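Local coordinates for putative cell invasion protein with MAC/Perforin domain (PDB 3KK7) that is of unproven function but belongs to the membrane-attack complex/perforin family and is thought to take part in cell invasion, at residues I384-I396 / N412-N426. Numbering follows the deposited sequence.
Sequences IRKSNSGEKLYDI and NPDAASQSDEELKAN
Strand 392-396, the returning arm of a beta hairpin, crosses helix 420-424, the axes coming within 7.3 Å at 66°, and Leu393 meets the helix at Leu423, CB to CB at 4.0 Å. The hairpin turns through a type I turn from Ser387 to Gly390 and carries a classic beta bulge, Ile384 and Arg385 both facing Leu393. It belongs to the mixed sheet of the D2 domain, and the connection from Asn412 crosses it before helix 429-443, whose Phe432 and Lys435 touch Ile396.

Arg385 does most of the gripping. Its CG sits between backbone N and carbonyl carbon (chi1 57°), and the extended chain beyond carries the guanidinium to the connection. NE and NH2 hold Asp420 side-on, both on OD1, with NH2 to OD1 at 3.0 Å in a salt bridge. NH2 also gives a nearly straight bond to Gln418 O (2.7 Å), in the carbonyl plane, while NH1 reaches Ala416 O at a tilt. Leu423 CD1 lies over one face of the group. A leucine here would probably leave the Ala416 and Gln418 carbonyls without this donor and Asp420 without its countercharge.

Leu393 CD1 comes against Asp420 OD1, and CD2 against Lys424 CB. At the hairpin end, Lys424 crosses Glu391 at about a right angle, its NZ forming a salt bridge with Glu391 OE1 whose hydrogen bond is weak. Beyond Leu423, Asn426 ND2 donates to a lone pair of Tyr394 O (2.9 Å). At the far end, Asp395 OD2 packs on Ala415 CB and accepts from a water, which in turn accepts from Asn412 N at 2.9 Å.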
loop_
_atom_site.group_PDB
_atom_site.type_symbol
_atom_site.label_atom_id
_atom_site.label_comp_id
_atom_site.label_asym_id
_atom_site.label_seq_id
_atom_site.Cartn_x
_atom_site.Cartn_y
_atom_site.Cartn_z
ATOM N N ILE A 384 -2.152 -4.987 -32.936
ATOM C CA ILE A 384 -1.052 -4.188 -33.482
ATOM C C ILE A 384 -1.613 -2.920 -34.108
ATOM O O ILE A 384 -1.293 -1.824 -33.653
ATOM C CB ILE A 384 -0.182 -4.956 -34.527
ATOM C CG1 ILE A 384 0.458 -6.196 -33.901
ATOM C CG2 ILE A 384 0.923 -4.039 -35.077
ATOM C CD1 ILE A 384 1.455 -5.889 -32.769
ATOM N N ARG A 385 -2.450 -3.061 -35.136
ATOM C CA ARG A 385 -3.054 -1.897 -35.785
ATOM C C ARG A 385 -4.270 -2.266 -36.618
ATOM O O ARG A 385 -4.567 -3.455 -36.798
ATOM C CB ARG A 385 -2.028 -1.202 -36.683
ATOM C CG ARG A 385 -1.407 -2.107 -37.753
ATOM C CD ARG A 385 -0.775 -1.289 -38.868
ATOM N NE ARG A 385 -0.369 -2.138 -39.990
ATOM C CZ ARG A 385 0.770 -2.825 -40.050
ATOM N NH1 ARG A 385 1.656 -2.788 -39.047
ATOM N NH2 ARG A 385 1.027 -3.561 -41.130
ATOM N N LYS A 386 -4.959 -1.231 -37.109
ATOM C CA LYS A 386 -6.050 -1.369 -38.080
ATOM C C LYS A 386 -5.507 -1.275 -39.496
ATOM O O LYS A 386 -4.702 -0.398 -39.791
ATOM C CB LYS A 386 -7.125 -0.272 -37.912
ATOM C CG LYS A 386 -7.893 -0.366 -36.612
ATOM C CD LYS A 386 -9.359 0.081 -36.690
ATOM C CE LYS A 386 -10.097 -0.465 -35.432
ATOM N NZ LYS A 386 -11.347 0.282 -35.076
ATOM N N SER A 387 -5.992 -2.157 -40.365
ATOM C CA SER A 387 -5.658 -2.120 -41.782
ATOM C C SER A 387 -6.278 -0.885 -42.409
ATOM O O SER A 387 -7.091 -0.209 -41.787
ATOM C CB SER A 387 -6.163 -3.391 -42.505
ATOM O OG SER A 387 -7.556 -3.352 -42.788
ATOM N N ASN A 388 -5.909 -0.596 -43.649
ATOM C CA ASN A 388 -6.531 0.514 -44.342
ATOM C C ASN A 388 -7.956 0.184 -44.796
ATOM O O ASN A 388 -8.619 1.025 -45.400
ATOM C CB ASN A 388 -5.676 0.989 -45.511
ATOM C CG ASN A 388 -5.542 -0.043 -46.603
ATOM O OD1 ASN A 388 -6.475 -0.785 -46.896
ATOM N ND2 ASN A 388 -4.380 -0.068 -47.238
ATOM N N SER A 389 -8.414 -1.041 -44.542
ATOM C CA SER A 389 -9.810 -1.374 -44.757
ATOM C C SER A 389 -10.573 -1.338 -43.415
ATOM O O SER A 389 -11.785 -1.543 -43.367
ATOM C CB SER A 389 -9.954 -2.722 -45.485
ATOM O OG SER A 389 -9.531 -3.822 -44.693
ATOM N N GLY A 390 -9.863 -1.042 -42.335
ATOM C CA GLY A 390 -10.486 -0.860 -41.034
ATOM C C GLY A 390 -10.458 -2.112 -40.208
ATOM O O GLY A 390 -11.101 -2.185 -39.178
ATOM N N GLU A 391 -9.670 -3.087 -40.638
ATOM C CA GLU A 391 -9.661 -4.405 -40.010
ATOM C C GLU A 391 -8.611 -4.492 -38.895
ATOM O O GLU A 391 -7.450 -4.081 -39.075
ATOM C CB GLU A 391 -9.432 -5.473 -41.087
ATOM C CG GLU A 391 -9.139 -6.889 -40.598
ATOM C CD GLU A 391 -9.181 -7.912 -41.729
ATOM O OE1 GLU A 391 -9.482 -7.532 -42.890
ATOM O OE2 GLU A 391 -8.924 -9.104 -41.453
ATOM N N LYS A 392 -9.019 -5.039 -37.749
ATOM C CA LYS A 392 -8.077 -5.251 -36.667
ATOM C C LYS A 392 -7.086 -6.352 -37.051
ATOM O O LYS A 392 -7.480 -7.424 -37.529
ATOM C CB LYS A 392 -8.790 -5.568 -35.366
ATOM C CG LYS A 392 -9.558 -4.383 -34.804
ATOM C CD LYS A 392 -9.843 -4.598 -33.312
ATOM C CE LYS A 392 -10.532 -3.402 -32.638
ATOM N NZ LYS A 392 -12.022 -3.468 -32.777
ATOM N N LEU A 393 -5.799 -6.039 -36.870
ATOM C CA LEU A 393 -4.679 -6.936 -37.189
ATOM C C LEU A 393 -3.876 -7.267 -35.934
ATOM O O LEU A 393 -3.574 -6.385 -35.119
ATOM C CB LEU A 393 -3.739 -6.284 -38.189
ATOM C CG LEU A 393 -4.318 -5.856 -39.523
ATOM C CD1 LEU A 393 -3.253 -5.036 -40.261
ATOM C CD2 LEU A 393 -4.752 -7.084 -40.310
ATOM N N TYR A 394 -3.501 -8.541 -35.820
ATOM C CA TYR A 394 -2.912 -9.070 -34.611
ATOM C C TYR A 394 -1.628 -9.848 -34.863
ATOM O O TYR A 394 -1.457 -10.455 -35.915
ATOM C CB TYR A 394 -3.910 -10.014 -33.975
ATOM C CG TYR A 394 -5.203 -9.381 -33.536
ATOM C CD1 TYR A 394 -5.326 -8.820 -32.261
ATOM C CD2 TYR A 394 -6.311 -9.363 -34.374
ATOM C CE1 TYR A 394 -6.523 -8.250 -31.837
ATOM C CE2 TYR A 394 -7.514 -8.805 -33.959
ATOM C CZ TYR A 394 -7.615 -8.253 -32.689
ATOM O OH TYR A 394 -8.795 -7.690 -32.268
ATOM N N ASP A 395 -0.731 -9.813 -33.876
ATOM C CA ASP A 395 0.435 -10.680 -33.818
ATOM C C ASP A 395 0.080 -11.827 -32.858
ATOM O O ASP A 395 -0.830 -11.704 -32.035
ATOM C CB ASP A 395 1.662 -9.898 -33.315
ATOM C CG ASP A 395 2.995 -10.667 -33.488
ATOM O OD1 ASP A 395 3.016 -11.696 -34.190
ATOM O OD2 ASP A 395 4.036 -10.233 -32.937
ATOM N N ILE A 396 0.788 -12.945 -32.981
ATOM C CA ILE A 396 0.614 -14.084 -32.082
ATOM C C ILE A 396 1.786 -14.037 -31.132
ATOM O O ILE A 396 2.931 -14.000 -31.558
ATOM C CB ILE A 396 0.610 -15.410 -32.846
ATOM C CG1 ILE A 396 -0.549 -15.429 -33.839
ATOM C CG2 ILE A 396 0.491 -16.592 -31.889
ATOM C CD1 ILE A 396 -0.467 -16.563 -34.853
ATOM N N ASN A 412 7.084 -8.957 -30.089
ATOM C CA ASN A 412 8.017 -8.847 -31.221
ATOM C C ASN A 412 7.882 -7.428 -31.772
ATOM O O ASN A 412 6.954 -7.137 -32.533
ATOM C CB ASN A 412 7.701 -9.888 -32.322
ATOM C CG ASN A 412 7.623 -11.350 -31.778
ATOM O OD1 ASN A 412 7.491 -11.578 -30.558
ATOM N ND2 ASN A 412 7.691 -12.340 -32.697
ATOM N N PRO A 413 8.798 -6.523 -31.381
ATOM C CA PRO A 413 8.601 -5.122 -31.747
ATOM C C PRO A 413 8.661 -4.888 -33.263
ATOM O O PRO A 413 8.144 -3.879 -33.743
ATOM C CB PRO A 413 9.727 -4.404 -30.998
ATOM C CG PRO A 413 10.798 -5.422 -30.850
ATOM C CD PRO A 413 10.095 -6.743 -30.714
ATOM N N ASP A 414 9.252 -5.836 -33.999
ATOM C CA ASP A 414 9.266 -5.805 -35.472
ATOM C C ASP A 414 7.966 -6.310 -36.114
ATOM O O ASP A 414 7.851 -6.379 -37.337
ATOM C CB ASP A 414 10.480 -6.586 -36.023
ATOM C CG ASP A 414 11.759 -5.723 -36.117
ATOM O OD1 ASP A 414 11.811 -4.614 -35.531
ATOM O OD2 ASP A 414 12.724 -6.152 -36.794
ATOM N N ALA A 415 6.987 -6.647 -35.288
ATOM C CA ALA A 415 5.688 -7.075 -35.772
ATOM C C ALA A 415 4.938 -5.934 -36.463
ATOM O O ALA A 415 4.115 -6.202 -37.335
ATOM C CB ALA A 415 4.853 -7.650 -34.617
ATOM N N ALA A 416 5.206 -4.681 -36.077
ATOM C CA ALA A 416 4.561 -3.510 -36.709
ATOM C C ALA A 416 5.069 -3.265 -38.145
ATOM O O ALA A 416 4.330 -2.740 -38.990
ATOM C CB ALA A 416 4.751 -2.250 -35.856
ATOM N N SER A 417 6.322 -3.651 -38.404
ATOM C CA SER A 417 6.931 -3.574 -39.745
ATOM C C SER A 417 6.194 -4.454 -40.751
ATOM O O SER A 417 6.059 -4.096 -41.909
ATOM C CB SER A 417 8.408 -4.024 -39.709
ATOM O OG SER A 417 9.184 -3.320 -38.741
ATOM N N GLN A 418 5.715 -5.606 -40.303
ATOM C CA GLN A 418 5.142 -6.585 -41.216
ATOM C C GLN A 418 3.966 -5.997 -41.988
ATOM O O GLN A 418 3.236 -5.144 -41.488
ATOM C CB GLN A 418 4.721 -7.845 -40.462
ATOM C CG GLN A 418 5.844 -8.473 -39.623
ATOM C CD GLN A 418 5.552 -9.914 -39.225
ATOM O OE1 GLN A 418 5.010 -10.182 -38.151
ATOM N NE2 GLN A 418 5.903 -10.851 -40.106
ATOM N N SER A 419 3.803 -6.461 -43.216
ATOM C CA SER A 419 2.762 -5.975 -44.101
ATOM C C SER A 419 1.411 -6.493 -43.660
ATOM O O SER A 419 1.287 -7.658 -43.273
ATOM C CB SER A 419 3.011 -6.477 -45.520
ATOM O OG SER A 419 2.792 -7.879 -45.589
ATOM N N ASP A 420 0.400 -5.637 -43.762
ATOM C CA ASP A 420 -0.987 -6.002 -43.470
ATOM C C ASP A 420 -1.318 -7.495 -43.692
ATOM O O ASP A 420 -1.803 -8.164 -42.780
ATOM C CB ASP A 420 -1.944 -5.122 -44.296
ATOM C CG ASP A 420 -2.232 -3.763 -43.643
ATOM O OD1 ASP A 420 -1.579 -3.395 -42.622
ATOM O OD2 ASP A 420 -3.140 -3.064 -44.164
ATOM N N GLU A 421 -1.031 -8.016 -44.888
ATOM C CA GLU A 421 -1.472 -9.378 -45.268
ATOM C C GLU A 421 -0.830 -10.472 -44.425
ATOM O O GLU A 421 -1.451 -11.499 -44.163
ATOM C CB GLU A 421 -1.250 -9.644 -46.769
ATOM C CG GLU A 421 -2.297 -8.968 -47.699
ATOM C CD GLU A 421 -2.260 -7.418 -47.673
ATOM O OE1 GLU A 421 -1.228 -6.832 -47.266
ATOM O OE2 GLU A 421 -3.268 -6.782 -48.066
ATOM N N GLU A 422 0.403 -10.241 -43.989
ATOM C CA GLU A 422 1.079 -11.167 -43.086
ATOM C C GLU A 422 0.352 -11.256 -41.743
ATOM O O GLU A 422 -0.023 -12.345 -41.291
ATOM C CB GLU A 422 2.517 -10.725 -42.856
ATOM C CG GLU A 422 3.385 -10.779 -44.100
ATOM C CD GLU A 422 4.789 -10.256 -43.844
ATOM O OE1 GLU A 422 5.208 -10.243 -42.656
ATOM O OE2 GLU A 422 5.471 -9.868 -44.825
ATOM N N LEU A 423 0.151 -10.098 -41.119
ATOM C CA LEU A 423 -0.551 -10.006 -39.832
ATOM C C LEU A 423 -1.962 -10.594 -39.897
ATOM O O LEU A 423 -2.382 -11.294 -38.978
ATOM C CB LEU A 423 -0.598 -8.543 -39.342
ATOM C CG LEU A 423 0.735 -7.840 -39.011
ATOM C CD1 LEU A 423 0.572 -6.325 -39.006
ATOM C CD2 LEU A 423 1.315 -8.320 -37.677
ATOM N N LYS A 424 -2.676 -10.321 -40.984
ATOM C CA LYS A 424 -4.012 -10.892 -41.214
ATOM C C LYS A 424 -3.994 -12.432 -41.321
ATOM O O LYS A 424 -5.002 -13.097 -41.036
ATOM C CB LYS A 424 -4.628 -10.277 -42.482
ATOM C CG LYS A 424 -6.063 -10.710 -42.783
ATOM C CD LYS A 424 -6.679 -9.827 -43.869
ATOM C CE LYS A 424 -7.991 -10.384 -44.418
ATOM N NZ LYS A 424 -8.577 -9.457 -45.421
ATOM N N ALA A 425 -2.851 -12.987 -41.739
ATOM C CA ALA A 425 -2.675 -14.443 -41.833
ATOM C C ALA A 425 -2.577 -15.121 -40.456
ATOM O O ALA A 425 -2.693 -16.345 -40.367
ATOM C CB ALA A 425 -1.451 -14.788 -42.692
ATOM N N ASN A 426 -2.359 -14.334 -39.395
ATOM C CA ASN A 426 -2.419 -14.857 -38.034
ATOM C C ASN A 426 -3.866 -15.190 -37.613
ATOM O O ASN A 426 -4.084 -15.877 -36.598
ATOM C CB ASN A 426 -1.789 -13.870 -37.042
ATOM C CG ASN A 426 -0.281 -13.693 -37.243
ATOM O OD1 ASN A 426 0.424 -14.648 -37.542
ATOM N ND2 ASN A 426 0.214 -12.467 -37.053
HETATM O O HOH W 1 4.391 -8.640 -30.981
#